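Local coordinates for polycomb protein Scm (Drosophila melanogaster, PDB 5J8Y), which pairs through its SAM domain with that of Sfmbt, a link by which PhoRC targets PRC1 to Polycomb response elements, at the interface of chains A and B. Coordinates in Å, arbitrary orientation; residue numbers count along the deposited sequence, not the author numbering. Chains: chain A, Polycomb protein Scm; chain B, Polycomb protein Sfmbt.

Contact 1: the interface of chains A and B. Residues chain A 37, 41, 44-45, 49, 53-54; chain B 56-57, 60.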
# COMPACT_ATOMS: atom_id res chain seq x y z
N ILE A 37 4.79 -2.45 5.41
CA ILE A 37 3.64 -3.30 5.18
C ILE A 37 3.01 -3.72 6.50
O ILE A 37 3.40 -4.72 7.10
CB ILE A 37 4.02 -4.56 4.36
CG1 ILE A 37 4.67 -4.17 3.02
CG2 ILE A 37 2.81 -5.45 4.12
CD1 ILE A 37 3.89 -3.13 2.22
N ALA A 41 -1.89 -2.53 4.59
CA ALA A 41 -1.04 -2.64 3.41
C ALA A 41 -1.01 -4.07 2.88
O ALA A 41 -1.06 -4.29 1.66
CB ALA A 41 0.36 -2.16 3.72
N LEU A 44 -3.90 -5.08 0.86
CA LEU A 44 -3.96 -4.31 -0.38
C LEU A 44 -2.94 -4.80 -1.41
O LEU A 44 -2.97 -4.37 -2.56
CB LEU A 44 -3.74 -2.82 -0.10
CG LEU A 44 -4.88 -2.09 0.61
CD1 LEU A 44 -4.44 -0.67 0.98
CD2 LEU A 44 -6.14 -2.04 -0.25
N LEU A 45 -2.05 -5.70 -1.00
CA LEU A 45 -1.02 -6.20 -1.89
C LEU A 45 -1.59 -6.99 -3.07
O LEU A 45 -2.73 -7.45 -3.04
CB LEU A 45 -0.04 -7.10 -1.13
CG LEU A 45 1.13 -6.41 -0.42
CD1 LEU A 45 1.75 -7.36 0.57
CD2 LEU A 45 2.16 -5.95 -1.43
N MET A 49 2.77 -5.90 -7.44
CA MET A 49 3.49 -4.96 -6.58
C MET A 49 4.62 -5.66 -5.82
O MET A 49 5.67 -5.08 -5.57
CB MET A 49 2.54 -4.29 -5.59
CG MET A 49 1.48 -3.40 -6.24
SD MET A 49 2.16 -1.99 -7.14
CE MET A 49 2.71 -0.96 -5.78
N TYR A 53 8.05 -4.20 -7.29
CA TYR A 53 8.52 -3.14 -6.42
C TYR A 53 9.12 -3.58 -5.07
O TYR A 53 9.84 -2.83 -4.44
CB TYR A 53 7.38 -2.15 -6.23
CG TYR A 53 7.17 -1.30 -7.46
CD1 TYR A 53 8.22 -0.59 -8.00
CD2 TYR A 53 5.95 -1.24 -8.09
CE1 TYR A 53 8.06 0.18 -9.12
CE2 TYR A 53 5.77 -0.48 -9.22
CZ TYR A 53 6.83 0.23 -9.75
OH TYR A 53 6.66 0.99 -10.87
N MET A 54 8.88 -4.81 -4.66
CA MET A 54 9.49 -5.33 -3.43
C MET A 54 10.63 -6.29 -3.76
O MET A 54 11.41 -6.66 -2.89
CB MET A 54 8.44 -6.01 -2.55
CG MET A 54 7.32 -5.09 -2.12
SD MET A 54 6.12 -5.84 -0.99
CE MET A 54 7.13 -6.09 0.47
N VAL B 56 6.04 0.48 -1.01
CA VAL B 56 4.82 -0.16 -1.48
C VAL B 56 3.61 0.07 -0.57
O VAL B 56 2.53 0.34 -1.03
CB VAL B 56 5.04 -1.68 -1.70
CG1 VAL B 56 3.73 -2.42 -1.94
CG2 VAL B 56 5.96 -1.88 -2.87
N GLY B 57 3.81 -0.10 0.73
CA GLY B 57 2.73 0.03 1.69
C GLY B 57 1.99 1.35 1.57
O GLY B 57 0.79 1.36 1.31
N LEU B 60 0.31 1.86 -1.91
CA LEU B 60 -0.94 1.17 -2.05
C LEU B 60 -2.06 1.86 -1.29
O LEU B 60 -3.16 1.92 -1.73
CB LEU B 60 -0.80 -0.26 -1.65
CG LEU B 60 -0.35 -1.21 -2.74
CD1 LEU B 60 0.08 -2.50 -2.13
CD2 LEU B 60 -1.32 -1.42 -3.89

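Contact 2: the interface of chains A and B. Residues chain A 49, 52-53; chain B 45-46, 49, 54, 56.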
# COMPACT_ATOMS: atom_id res chain seq x y z
N MET A 49 2.77 -5.90 -7.44
CA MET A 49 3.49 -4.96 -6.58
C MET A 49 4.62 -5.66 -5.82
O MET A 49 5.67 -5.08 -5.57
CB MET A 49 2.54 -4.29 -5.59
CG MET A 49 1.48 -3.40 -6.24
SD MET A 49 2.16 -1.99 -7.14
CE MET A 49 2.71 -0.96 -5.78
N LYS A 52 7.39 -6.61 -8.68
CA LYS A 52 7.91 -5.44 -9.37
C LYS A 52 8.67 -4.52 -8.43
O LYS A 52 9.78 -4.09 -8.73
CB LYS A 52 6.78 -4.65 -10.05
CG LYS A 52 7.29 -3.76 -11.17
CD LYS A 52 6.21 -2.87 -11.77
CE LYS A 52 6.55 -2.52 -13.21
NZ LYS A 52 5.93 -1.24 -13.66
N TYR A 53 8.05 -4.20 -7.29
CA TYR A 53 8.52 -3.14 -6.42
C TYR A 53 9.12 -3.58 -5.07
O TYR A 53 9.84 -2.83 -4.44
CB TYR A 53 7.38 -2.15 -6.23
CG TYR A 53 7.17 -1.30 -7.46
CD1 TYR A 53 8.22 -0.59 -8.00
CD2 TYR A 53 5.95 -1.24 -8.09
CE1 TYR A 53 8.06 0.18 -9.12
CE2 TYR A 53 5.77 -0.48 -9.22
CZ TYR A 53 6.83 0.23 -9.75
OH TYR A 53 6.66 0.99 -10.87
N LYS B 45 -0.05 3.91 -9.98
CA LYS B 45 0.82 3.42 -8.92
C LYS B 45 2.28 3.66 -9.28
O LYS B 45 3.08 4.06 -8.43
CB LYS B 45 0.57 1.94 -8.65
CG LYS B 45 -0.81 1.64 -8.08
CD LYS B 45 -1.03 0.14 -7.98
CE LYS B 45 -2.50 -0.23 -8.12
NZ LYS B 45 -3.28 0.06 -6.88
N ASP B 46 2.62 3.43 -10.55
CA ASP B 46 3.97 3.66 -11.04
C ASP B 46 4.42 5.09 -10.74
O ASP B 46 5.60 5.33 -10.48
CB ASP B 46 4.05 3.39 -12.55
CG ASP B 46 4.01 1.91 -12.89
OD1 ASP B 46 4.54 1.09 -12.12
OD2 ASP B 46 3.45 1.56 -13.95
N MET B 49 4.72 5.59 -6.67
CA MET B 49 5.82 4.87 -6.04
C MET B 49 6.98 5.82 -5.68
O MET B 49 7.34 5.92 -4.54
CB MET B 49 6.29 3.72 -6.89
CG MET B 49 5.47 2.45 -6.74
SD MET B 49 5.29 1.83 -5.06
CE MET B 49 6.98 1.50 -4.63
N MET B 54 9.51 5.06 -2.99
CA MET B 54 9.53 3.70 -3.46
C MET B 54 9.06 2.71 -2.38
O MET B 54 9.52 1.60 -2.31
CB MET B 54 10.92 3.31 -3.96
CG MET B 54 11.43 4.12 -5.15
SD MET B 54 10.28 4.31 -6.52
CE MET B 54 10.33 2.66 -7.19
N VAL B 56 6.04 0.48 -1.01
CA VAL B 56 4.82 -0.16 -1.48
C VAL B 56 3.61 0.07 -0.57
O VAL B 56 2.53 0.34 -1.03
CB VAL B 56 5.04 -1.68 -1.70
CG1 VAL B 56 3.73 -2.42 -1.94
CG2 VAL B 56 5.96 -1.88 -2.87
O HOH W 1 10.05 -0.31 -4.76

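Contact 1: the interface of chains A and B
B:Val56 and B:Leu60, one turn apart on helix 56-71 of the Sfmbt SAM domain, push into an apolar groove on the Scm SAM domain. This is the end-helix/mid-loop contact typical of head-to-tail SAM pairs, with Sfmbt helix 56-71 giving the end-helix side and Scm the mid-loop side. B:Val56 spreads its two methyls over different neighbours. CG1, anti to its own backbone N (chi1 169°), meets A:Leu45 CD2 at 3.9 Å, the two side chains crossing at about a right angle. CG2 turns the other way, to A:Met54 CG at 3.6 Å, and also rests on the CB of A:Tyr53. The A:Met54 chain runs extended through chi2 and bends at chi3, passing crosswise over the valine. B:Leu60 brings both branch tips down on the end of helix 39-44: CD1 and CD2 each lie 3.6 Å from A:Leu44 O, a carbon-to-carbonyl packing contact. CD1 also touches the backbone of A:Leu45, 3.9 Å from its CA, while CD2 faces A:Met49 CG, whose side chain runs antiparallel to the leucine. An alanine in place of B:Leu60 would probably open a gap between A:Leu44, A:Leu45 and A:Met49 and lose the packing that both branches provide. Between these two, B:Gly57 has no side chain, and the tips of A:Ile37 and A:Ala41 reach its backbone. A:Ile37 CD1 presses tightly on its CA at 3.4 Å, and A:Ala41 CB packs against the same carbon at 3.8 Å. At the outer margin A:Leu44 CD1 lies 4.0 Å from B:Leu60 O.

Contact 2: the interface of chains A and B
A:Tyr53 and A:Lys52, neighbours on helix 47-53 of Scm, both donate to one carboxylate oxygen of B:Asp46. The phenol OH of A:Tyr53 gives a short hydrogen bond of 2.5 Å to OD1, meeting it on the anti side. The A:Lys52 ammonium NZ reaches the same oxygen at 3.1 Å from the syn side, a salt bridge as well as a hydrogen bond. Both donors approach from one face of the carboxylate, tilted about 30° from its plane, and their joint pull is likely to stabilise the negative charge. Ring and carboxylate planes stand 65° apart, with OD1 at the edge of the ring and in its plane. In A:Lys52, a chi1 of -159°, with CG anti to the backbone N, puts CG over the centre of the tyrosine ring, and the extended chain beyond it carries NZ to the carboxylate.

The opposite face of that ring is covered from Sfmbt. B:Met49 CG sits over it, 3.8 Å from the centroid, in a CH-pi contact, and the bends at chi2 and chi3 fold CE back toward the tyrosine CB and CG. B:Met54 adds its methyl CE beside A:Tyr53 CE1 at 3.9 Å. With both faces packed and the hydroxyl tethered, the ring probably has little freedom to turn.

Sulfur contacts flank this arrangement. A:Met49 CE lies 3.9 Å from B:Met49 SD, the two side chains running past each other in opposite directions, and A:Met49 SD touches the aliphatic CD of B:Lys45.

A water bridges the backbone carbonyls, bound to A:Tyr53 O and B:Met54 O.

In the fold, this is the polar flank of the SAM end-helix/mid-loop contact that joins Scm to Sfmbt: the Scm residues come from helix 47-53, while Sfmbt supplies helix 45-51, the loop residue B:Met54 and, with B:Val56, the first turn of helix 56-71.

The C-alpha centres of contact 1 and contact 2 are about 7 Å apart, and A:Met49, A:Tyr53 and B:Val56 belong to both, making them adjoining parts of a continuous surface. On Scm, helix 47-53 serves each one; on Sfmbt, the start of helix 56-71 does. Both bury apolar surface; contact 2 adds a salt bridge and hydrogen bonds, which would help set the register of the two domains. The two domains use different surfaces, as in the head-to-tail pairs of other SAM domains; the structure alone does not show whether further subunits could add.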